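Local coordinates for acyl-CoA Binding Protein (PDB 3FP5) that probably binds long-chain acyl-CoA esters and carries them in fatty acid metabolism, at residues Glu13-Leu18 with Glu82-Ile87; Phe38-Val43 with Glu74-Lys79. All coordinates share one frame; numbering follows the deposited sequence.

Interaction 1: Glu13-Leu18 with Glu82-Ile87; sequences EIVQSL and EKLLEI
Leu84 reaches across to Ile14 and Val15 with its two methyl groups. Leu84 CD2 lies 3.9 Å from Ile14 CG2, and the two side chains cross at about a right angle. Leu84 CD1 lies 4.1 Å from Val15 CG2, and here the side chains run past each other in opposite directions. CG of Leu84 is anti to the backbone N (chi1 176°), which directs the isobutyl fork at helix 5-17. This fork is the tightly packed part. It is all carbon, with no hydrogen bond between the segments. Ile103 of helix 94-105 touches both Ile14 and Leu84, while Phe34 of helix 28-42 packs on Val15.

The polar side chains bond within their own segments, away from the Leu84 contact. Ser17 OG donates to Ile14 O at 2.7 Å, in the carbonyl plane and on a lone pair. Ser17 N also donates to that oxygen, so two bonds grip it near the helix end. On the other helix Lys83 NZ forms a salt bridge to Glu86 OE1 at 2.9 Å, and Lys83 has a second, cation-pi partner in Tyr33. Glu86 is exposed to solvent. Such apolar packing between helices 5-17 and 73-91 is part of the all-helical bundle of acyl-CoA-binding proteins.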
ATOM      1  N   GLU A  13      -1.866  -3.946  -8.049  1.00 10.66           N
ATOM      2  CA  GLU A  13      -1.719  -5.209  -8.761  1.00 10.88           C
ATOM      3  C   GLU A  13      -0.382  -5.859  -8.430  1.00 13.59           C
ATOM      4  O   GLU A  13      -0.306  -7.068  -8.209  1.00 13.83           O
ATOM      5  CB  GLU A  13      -1.826  -4.982 -10.270  1.00 12.58           C
ATOM      6  CG  GLU A  13      -1.650  -6.239 -11.072  1.00 26.36           C
ATOM      7  CD  GLU A  13      -1.654  -5.980 -12.567  1.00 30.27           C
ATOM      8  OE1 GLU A  13      -1.749  -4.787 -12.970  1.00 19.49           O
ATOM      9  OE2 GLU A  13      -1.569  -6.976 -13.321  1.00 26.67           O
ATOM     10  N   ILE A  14       0.672  -5.048  -8.402  1.00 12.09           N
ATOM     11  CA  ILE A  14       2.010  -5.553  -8.095  1.00 11.90           C
ATOM     12  C   ILE A  14       2.088  -6.061  -6.650  1.00 11.89           C
ATOM     13  O   ILE A  14       2.547  -7.171  -6.399  1.00 15.10           O
ATOM     14  CB  ILE A  14       3.090  -4.480  -8.369  1.00 12.01           C
ATOM     15  CG1 ILE A  14       3.232  -4.273  -9.883  1.00 11.92           C
ATOM     16  CG2 ILE A  14       4.424  -4.880  -7.749  1.00 17.62           C
ATOM     17  CD1 ILE A  14       3.975  -3.021 -10.256  1.00 14.77           C
ATOM     18  N   VAL A  15       1.628  -5.248  -5.707  1.00  9.94           N
ATOM     19  CA  VAL A  15       1.648  -5.628  -4.305  1.00  9.69           C
ATOM     20  C   VAL A  15       0.882  -6.934  -4.083  1.00 13.99           C
ATOM     21  O   VAL A  15       1.368  -7.839  -3.393  1.00 17.87           O
ATOM     22  CB  VAL A  15       1.073  -4.508  -3.413  1.00 12.13           C
ATOM     23  CG1 VAL A  15       0.811  -5.040  -2.018  1.00 14.13           C
ATOM     24  CG2 VAL A  15       2.041  -3.321  -3.383  1.00 15.62           C
ATOM     25  N   GLN A  16      -0.298  -7.041  -4.690  1.00 12.79           N
ATOM     26  CA  GLN A  16      -1.102  -8.266  -4.567  1.00 16.69           C
ATOM     27  C   GLN A  16      -0.403  -9.478  -5.165  1.00 20.70           C
ATOM     28  O   GLN A  16      -0.702 -10.621  -4.796  1.00 27.72           O
ATOM     29  CB  GLN A  16      -2.471  -8.088  -5.224  1.00 21.41           C
ATOM     30  CG  GLN A  16      -3.397  -7.164  -4.467  1.00 27.48           C
ATOM     31  CD  GLN A  16      -4.632  -6.809  -5.265  1.00 37.89           C
ATOM     32  OE1 GLN A  16      -4.671  -6.988  -6.488  1.00 41.98           O
ATOM     33  NE2 GLN A  16      -5.648  -6.292  -4.584  1.00 39.20           N
ATOM     34  N   SER A  17       0.527  -9.219  -6.078  1.00 18.82           N
ATOM     35  CA  SER A  17       1.210 -10.252  -6.853  1.00 23.11           C
ATOM     36  C   SER A  17       2.357 -10.898  -6.090  1.00 22.91           C
ATOM     37  O   SER A  17       2.758 -12.028  -6.395  1.00 22.56           O
ATOM     38  CB  SER A  17       1.744  -9.650  -8.164  1.00 21.37           C
ATOM     39  OG  SER A  17       3.112  -9.226  -8.052  1.00 21.07           O
ATOM     40  N   LEU A  18       2.887 -10.177  -5.107  1.00 21.90           N
ATOM     41  CA  LEU A  18       4.066 -10.624  -4.364  1.00 27.15           C
ATOM     42  C   LEU A  18       3.767 -11.839  -3.477  1.00 23.20           C
ATOM     43  O   LEU A  18       2.791 -11.833  -2.721  1.00 29.40           O
ATOM     44  CB  LEU A  18       4.619  -9.478  -3.504  1.00 20.87           C
ATOM     45  CG  LEU A  18       4.947  -8.152  -4.201  1.00 21.04           C
ATOM     46  CD1 LEU A  18       5.345  -7.069  -3.194  1.00 21.61           C
ATOM     47  CD2 LEU A  18       6.040  -8.345  -5.244  1.00 21.22           C
ATOM     48  N   GLU A  82       4.556   5.451  -3.772  1.00 14.19           N
ATOM     49  CA  GLU A  82       5.894   5.764  -3.299  1.00 15.03           C
ATOM     50  C   GLU A  82       6.479   4.709  -2.352  1.00 14.80           C
ATOM     51  O   GLU A  82       7.678   4.414  -2.420  1.00 16.67           O
ATOM     52  CB  GLU A  82       5.914   7.152  -2.663  1.00 15.49           C
ATOM     53  CG  GLU A  82       5.862   8.250  -3.705  1.00 20.03           C
ATOM     54  CD  GLU A  82       5.847   9.627  -3.084  1.00 26.40           C
ATOM     55  OE1 GLU A  82       5.737   9.721  -1.841  1.00 31.57           O
ATOM     56  OE2 GLU A  82       5.947  10.609  -3.848  1.00 30.35           O
ATOM     57  N   LYS A  83       5.646   4.128  -1.486  1.00 13.64           N
ATOM     58  CA  LYS A  83       6.121   3.066  -0.607  1.00 13.46           C
ATOM     59  C   LYS A  83       6.572   1.849  -1.418  1.00 15.11           C
ATOM     60  O   LYS A  83       7.599   1.234  -1.120  1.00 14.80           O
ATOM     61  CB  LYS A  83       5.045   2.643   0.393  1.00 15.98           C
ATOM     62  CG  LYS A  83       5.476   1.497   1.315  1.00 15.97           C
ATOM     63  CD  LYS A  83       6.741   1.860   2.072  1.00 15.22           C
ATOM     64  CE  LYS A  83       6.459   2.956   3.095  1.00 16.78           C
ATOM     65  NZ  LYS A  83       7.665   3.279   3.895  1.00 20.29           N
ATOM     66  N   LEU A  84       5.802   1.496  -2.441  1.00 12.42           N
ATOM     67  CA  LEU A  84       6.187   0.372  -3.289  1.00 14.08           C
ATOM     68  C   LEU A  84       7.493   0.693  -4.023  1.00 11.83           C
ATOM     69  O   LEU A  84       8.401  -0.150  -4.107  1.00 12.69           O
ATOM     70  CB  LEU A  84       5.074   0.045  -4.291  1.00 14.29           C
ATOM     71  CG  LEU A  84       5.426  -1.068  -5.281  1.00 12.38           C
ATOM     72  CD1 LEU A  84       5.809  -2.366  -4.536  1.00 14.36           C
ATOM     73  CD2 LEU A  84       4.268  -1.311  -6.237  1.00 13.40           C
ATOM     74  N   LEU A  85       7.606   1.909  -4.555  1.00 12.76           N
ATOM     75  CA  LEU A  85       8.848   2.279  -5.246  1.00 13.96           C
ATOM     76  C   LEU A  85      10.052   2.205  -4.311  1.00 16.36           C
ATOM     77  O   LEU A  85      11.118   1.718  -4.697  1.00 15.66           O
ATOM     78  CB  LEU A  85       8.742   3.666  -5.887  1.00 14.25           C
ATOM     79  CG  LEU A  85       7.799   3.706  -7.090  1.00 13.68           C
ATOM     80  CD1 LEU A  85       7.602   5.124  -7.590  1.00 17.84           C
ATOM     81  CD2 LEU A  85       8.340   2.812  -8.202  1.00 17.42           C
ATOM     82  N   GLU A  86       9.874   2.678  -3.082  1.00 17.20           N
ATOM     83  CA  GLU A  86      10.912   2.609  -2.062  1.00 14.58           C
ATOM     84  C   GLU A  86      11.362   1.163  -1.899  1.00 16.73           C
ATOM     85  O   GLU A  86      12.551   0.856  -1.952  1.00 18.50           O
ATOM     86  CB  GLU A  86      10.369   3.139  -0.733  1.00 14.30           C
ATOM     87  CG  GLU A  86      11.303   2.960   0.441  1.00 20.70           C
ATOM     88  CD  GLU A  86      10.664   3.375   1.756  1.00 29.08           C
ATOM     89  OE1 GLU A  86       9.511   3.864   1.739  1.00 28.50           O
ATOM     90  OE2 GLU A  86      11.316   3.203   2.806  1.00 31.44           O
ATOM     91  N   ILE A  87      10.388   0.277  -1.723  1.00 13.47           N
ATOM     92  CA  ILE A  87      10.663  -1.137  -1.496  1.00 16.61           C
ATOM     93  C   ILE A  87      11.355  -1.789  -2.696  1.00 15.88           C
ATOM     94  O   ILE A  87      12.280  -2.587  -2.527  1.00 18.20           O
ATOM     95  CB  ILE A  87       9.370  -1.900  -1.142  1.00 15.49           C
ATOM     96  CG1 ILE A  87       8.942  -1.561   0.281  1.00 15.82           C
ATOM     97  CG2 ILE A  87       9.560  -3.403  -1.306  1.00 19.36           C
ATOM     98  CD1 ILE A  87       7.497  -1.959   0.604  1.00 22.25           C
TER

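Interaction 2: Phe38-Val43 with Glu74-Lys79; sequences FKQATV and EVAYQK. With ZN (zinc ion), chain B.
Ala76 and Tyr77 meet Ala41 where helix 73-91 passes helix 28-42. The segment axes approach to 8.0 Å, with 144° between their directions, so the helices run roughly antiparallel.

Glu74 starts the segment and points away from the other helix. Its CG is anti to the backbone N (chi1 -170°) and the chain beyond is extended, carrying the carboxylate outward to a zinc ion. Glu74 OE2 binds the zinc at 2.1 Å. Two waters and His2 also bind the metal, which thus joins the N terminus to helix 73-91 in this crystal.

Ala76 comes next, facing Ala41. Their CB atoms are 3.6 Å apart and the CA atoms 5.0 Å. Small side chains on both helices allow this close backbone approach. Ala76 CB also touches Gln40 CB at 4.1 Å, while the amide end of Gln40 leads away and Gln40 NE2 donates to Thr71 O.

Tyr77 leans back toward helix 28-42. Tyr77 CD1 lies 3.7 Å from Ala41 CB, which meets the ring obliquely. Water 1 lies in the ring plane, hydrogen-bonded to Tyr77 OH at 2.8 Å, and it donates to Ala41 O. It thus bridges the two helices beside the apolar contact.

Lys79 closes the segment against Tyr33 and Tyr37 of helix 28-42. Phe8 of helix 5-17 touches both Ala41 and the Tyr77 ring, so three helices converge here.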
ATOM      1  N   PHE A  38      -4.328   1.794   1.002  1.00 12.10           N
ATOM      2  CA  PHE A  38      -5.245   1.126   0.096  1.00 10.49           C
ATOM      3  C   PHE A  38      -6.703   1.440   0.457  1.00 10.54           C
ATOM      4  O   PHE A  38      -7.487   1.818  -0.406  1.00 10.86           O
ATOM      5  CB  PHE A  38      -5.024  -0.385   0.059  1.00 11.10           C
ATOM      6  CG  PHE A  38      -6.055  -1.104  -0.763  1.00 11.21           C
ATOM      7  CD1 PHE A  38      -5.934  -1.171  -2.147  1.00 12.96           C
ATOM      8  CD2 PHE A  38      -7.162  -1.686  -0.159  1.00 14.69           C
ATOM      9  CE1 PHE A  38      -6.889  -1.825  -2.910  1.00 15.72           C
ATOM     10  CE2 PHE A  38      -8.123  -2.336  -0.916  1.00 17.79           C
ATOM     11  CZ  PHE A  38      -7.994  -2.407  -2.292  1.00 15.27           C
ATOM     12  N   LYS A  39      -7.056   1.280   1.731  1.00 12.42           N
ATOM     13  CA  LYS A  39      -8.407   1.600   2.171  1.00 15.34           C
ATOM     14  C   LYS A  39      -8.707   3.081   1.966  1.00 12.23           C
ATOM     15  O   LYS A  39      -9.754   3.442   1.435  1.00 12.87           O
ATOM     16  CB  LYS A  39      -8.605   1.198   3.631  1.00 12.66           C
ATOM     17  CG  LYS A  39      -8.359  -0.269   3.868  1.00 12.43           C
ATOM     18  CD  LYS A  39      -9.351  -1.115   3.078  1.00 14.26           C
ATOM     19  CE  LYS A  39     -10.761  -0.942   3.609  1.00 18.84           C
ATOM     20  NZ  LYS A  39     -11.667  -2.007   3.069  1.00 22.55           N
ATOM     21  N   GLN A  40      -7.770   3.936   2.361  1.00 10.36           N
ATOM     22  CA  GLN A  40      -7.983   5.383   2.274  1.00 11.14           C
ATOM     23  C   GLN A  40      -8.150   5.844   0.818  1.00 13.33           C
ATOM     24  O   GLN A  40      -8.872   6.809   0.530  1.00 15.45           O
ATOM     25  CB  GLN A  40      -6.832   6.124   2.954  1.00 11.85           C
ATOM     26  CG  GLN A  40      -7.109   7.606   3.223  1.00 11.25           C
ATOM     27  CD  GLN A  40      -8.200   7.845   4.270  1.00 11.05           C
ATOM     28  OE1 GLN A  40      -8.497   6.957   5.076  1.00 11.26           O
ATOM     29  NE2 GLN A  40      -8.797   9.030   4.260  1.00 12.69           N
ATOM     30  N   ALA A  41      -7.479   5.148  -0.101  1.00  9.51           N
ATOM     31  CA  ALA A  41      -7.522   5.514  -1.522  1.00 13.59           C
ATOM     32  C   ALA A  41      -8.795   5.049  -2.218  1.00 14.36           C
ATOM     33  O   ALA A  41      -9.187   5.602  -3.245  1.00 17.41           O
ATOM     34  CB  ALA A  41      -6.297   4.946  -2.263  1.00 12.73           C
ATOM     35  N   THR A  42      -9.420   4.013  -1.674  1.00 13.59           N
ATOM     36  CA  THR A  42     -10.544   3.387  -2.345  1.00 15.32           C
ATOM     37  C   THR A  42     -11.852   3.672  -1.613  1.00 18.33           C
ATOM     38  O   THR A  42     -12.779   4.235  -2.190  1.00 30.65           O
ATOM     39  CB  THR A  42     -10.314   1.866  -2.509  1.00 17.15           C
ATOM     40  OG1 THR A  42     -10.021   1.278  -1.233  1.00 18.30           O
ATOM     41  CG2 THR A  42      -9.143   1.614  -3.470  1.00 16.77           C
ATOM     42  N   VAL A  43     -11.908   3.304  -0.336  1.00 13.26           N
ATOM     43  CA  VAL A  43     -13.094   3.542   0.489  1.00 15.63           C
ATOM     44  C   VAL A  43     -13.140   4.975   1.036  1.00 18.56           C
ATOM     45  O   VAL A  43     -14.208   5.580   1.155  1.00 20.51           O
ATOM     46  CB  VAL A  43     -13.163   2.544   1.663  1.00 17.83           C
ATOM     47  CG1 VAL A  43     -14.369   2.836   2.553  1.00 19.31           C
ATOM     48  CG2 VAL A  43     -13.213   1.098   1.133  1.00 17.83           C
ATOM     49  N   GLU A  74      -5.967  11.309  -3.364  1.00 13.73           N
ATOM     50  CA  GLU A  74      -4.750  11.514  -4.139  1.00 17.48           C
ATOM     51  C   GLU A  74      -3.478  11.361  -3.310  1.00 15.33           C
ATOM     52  O   GLU A  74      -2.493  10.793  -3.778  1.00 12.98           O
ATOM     53  CB  GLU A  74      -4.738  12.835  -4.875  1.00 15.46           C
ATOM     54  CG  GLU A  74      -3.567  12.844  -5.843  1.00 14.46           C
ATOM     55  CD  GLU A  74      -3.611  13.977  -6.809  1.00 15.19           C
ATOM     56  OE1 GLU A  74      -4.506  14.845  -6.702  1.00 17.07           O
ATOM     57  OE2 GLU A  74      -2.752  13.961  -7.708  1.00 17.72           O
ATOM     58  N   VAL A  75      -3.488  11.852  -2.077  1.00 13.24           N
ATOM     59  CA  VAL A  75      -2.332  11.626  -1.219  1.00 10.27           C
ATOM     60  C   VAL A  75      -2.167  10.128  -0.933  1.00 12.70           C
ATOM     61  O   VAL A  75      -1.051   9.598  -0.925  1.00 12.58           O
ATOM     62  CB  VAL A  75      -2.408  12.466   0.064  1.00 11.65           C
ATOM     63  CG1 VAL A  75      -1.308  12.046   1.033  1.00 12.41           C
ATOM     64  CG2 VAL A  75      -2.280  13.959  -0.301  1.00 14.00           C
ATOM     65  N   ALA A  76      -3.286   9.442  -0.727  1.00  9.75           N
ATOM     66  CA  ALA A  76      -3.273   7.997  -0.515  1.00  9.95           C
ATOM     67  C   ALA A  76      -2.640   7.284  -1.713  1.00 11.60           C
ATOM     68  O   ALA A  76      -1.790   6.413  -1.527  1.00 12.07           O
ATOM     69  CB  ALA A  76      -4.685   7.469  -0.263  1.00 12.95           C
ATOM     70  N   TYR A  77      -3.056   7.661  -2.926  1.00  8.94           N
ATOM     71  CA  TYR A  77      -2.432   7.138  -4.151  1.00 13.48           C
ATOM     72  C   TYR A  77      -0.926   7.334  -4.113  1.00 15.26           C
ATOM     73  O   TYR A  77      -0.161   6.407  -4.383  1.00 12.45           O
ATOM     74  CB  TYR A  77      -2.923   7.878  -5.397  1.00 10.85           C
ATOM     75  CG  TYR A  77      -4.365   7.665  -5.790  1.00 11.70           C
ATOM     76  CD1 TYR A  77      -5.095   6.580  -5.319  1.00 10.93           C
ATOM     77  CD2 TYR A  77      -4.990   8.555  -6.663  1.00 15.04           C
ATOM     78  CE1 TYR A  77      -6.425   6.393  -5.698  1.00 15.36           C
ATOM     79  CE2 TYR A  77      -6.308   8.378  -7.043  1.00 16.72           C
ATOM     80  CZ  TYR A  77      -7.023   7.301  -6.557  1.00 19.59           C
ATOM     81  OH  TYR A  77      -8.334   7.125  -6.948  1.00 20.92           O
ATOM     82  N   GLN A  78      -0.516   8.555  -3.794  1.00 13.25           N
ATOM     83  CA  GLN A  78       0.892   8.927  -3.824  1.00 14.33           C
ATOM     84  C   GLN A  78       1.712   8.141  -2.800  1.00 14.87           C
ATOM     85  O   GLN A  78       2.759   7.576  -3.123  1.00 13.54           O
ATOM     86  CB  GLN A  78       1.040  10.425  -3.580  1.00 14.63           C
ATOM     87  CG  GLN A  78       2.483  10.872  -3.592  1.00 23.95           C
ATOM     88  CD  GLN A  78       2.650  12.292  -3.110  1.00 35.19           C
ATOM     89  OE1 GLN A  78       1.745  12.864  -2.496  1.00 39.47           O
ATOM     90  NE2 GLN A  78       3.811  12.874  -3.386  1.00 42.38           N
ATOM     91  N   LYS A  79       1.224   8.102  -1.562  1.00 13.82           N
ATOM     92  CA  LYS A  79       1.913   7.404  -0.489  1.00 12.74           C
ATOM     93  C   LYS A  79       2.050   5.906  -0.773  1.00 13.06           C
ATOM     94  O   LYS A  79       3.086   5.305  -0.490  1.00 15.64           O
ATOM     95  CB  LYS A  79       1.175   7.629   0.835  1.00 12.50           C
ATOM     96  CG  LYS A  79       1.260   9.068   1.332  1.00 17.89           C
ATOM     97  CD  LYS A  79       2.711   9.504   1.415  1.00 27.01           C
ATOM     98  CE  LYS A  79       2.846  10.894   2.024  1.00 33.94           C
ATOM     99  NZ  LYS A  79       4.261  11.366   1.994  1.00 34.40           N
TER
HETATM  100 ZN    ZN B 107      -3.153  15.489  -9.047  1.00 23.16          ZN
HETATM  101  O   HOH W   1      -9.404   4.744  -5.857  1.00 22.48           O
HETATM  102  O   HOH W   2      -4.308  13.712  -9.089  1.00 20.74           O
HETATM  103  O   HOH W   3      -1.872  17.080  -8.253  1.00 23.09           O

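How the interactions relate
The chain begins with helix 5-17, whose last turns supply one side of interaction 1. Helix 28-42 follows, and its C-terminal end supplies one side of interaction 2. Helix 56-66 lies in the loop that interaction 2 closes when the chain returns at residues 74-79. Further along the same helix 73-91, residues 82-87 close the longer loop of interaction 1. The shorter loop therefore lies wholly within the longer one, and the two do not cross. The contacts are centred 14 Å apart. Segments 74-79 and 82-87 follow each other on helix 73-91, where Gln78 bonds to Glu82. Helix 73-91 is the shared element, joining helices 5-17 and 28-42 of this all-helical protein.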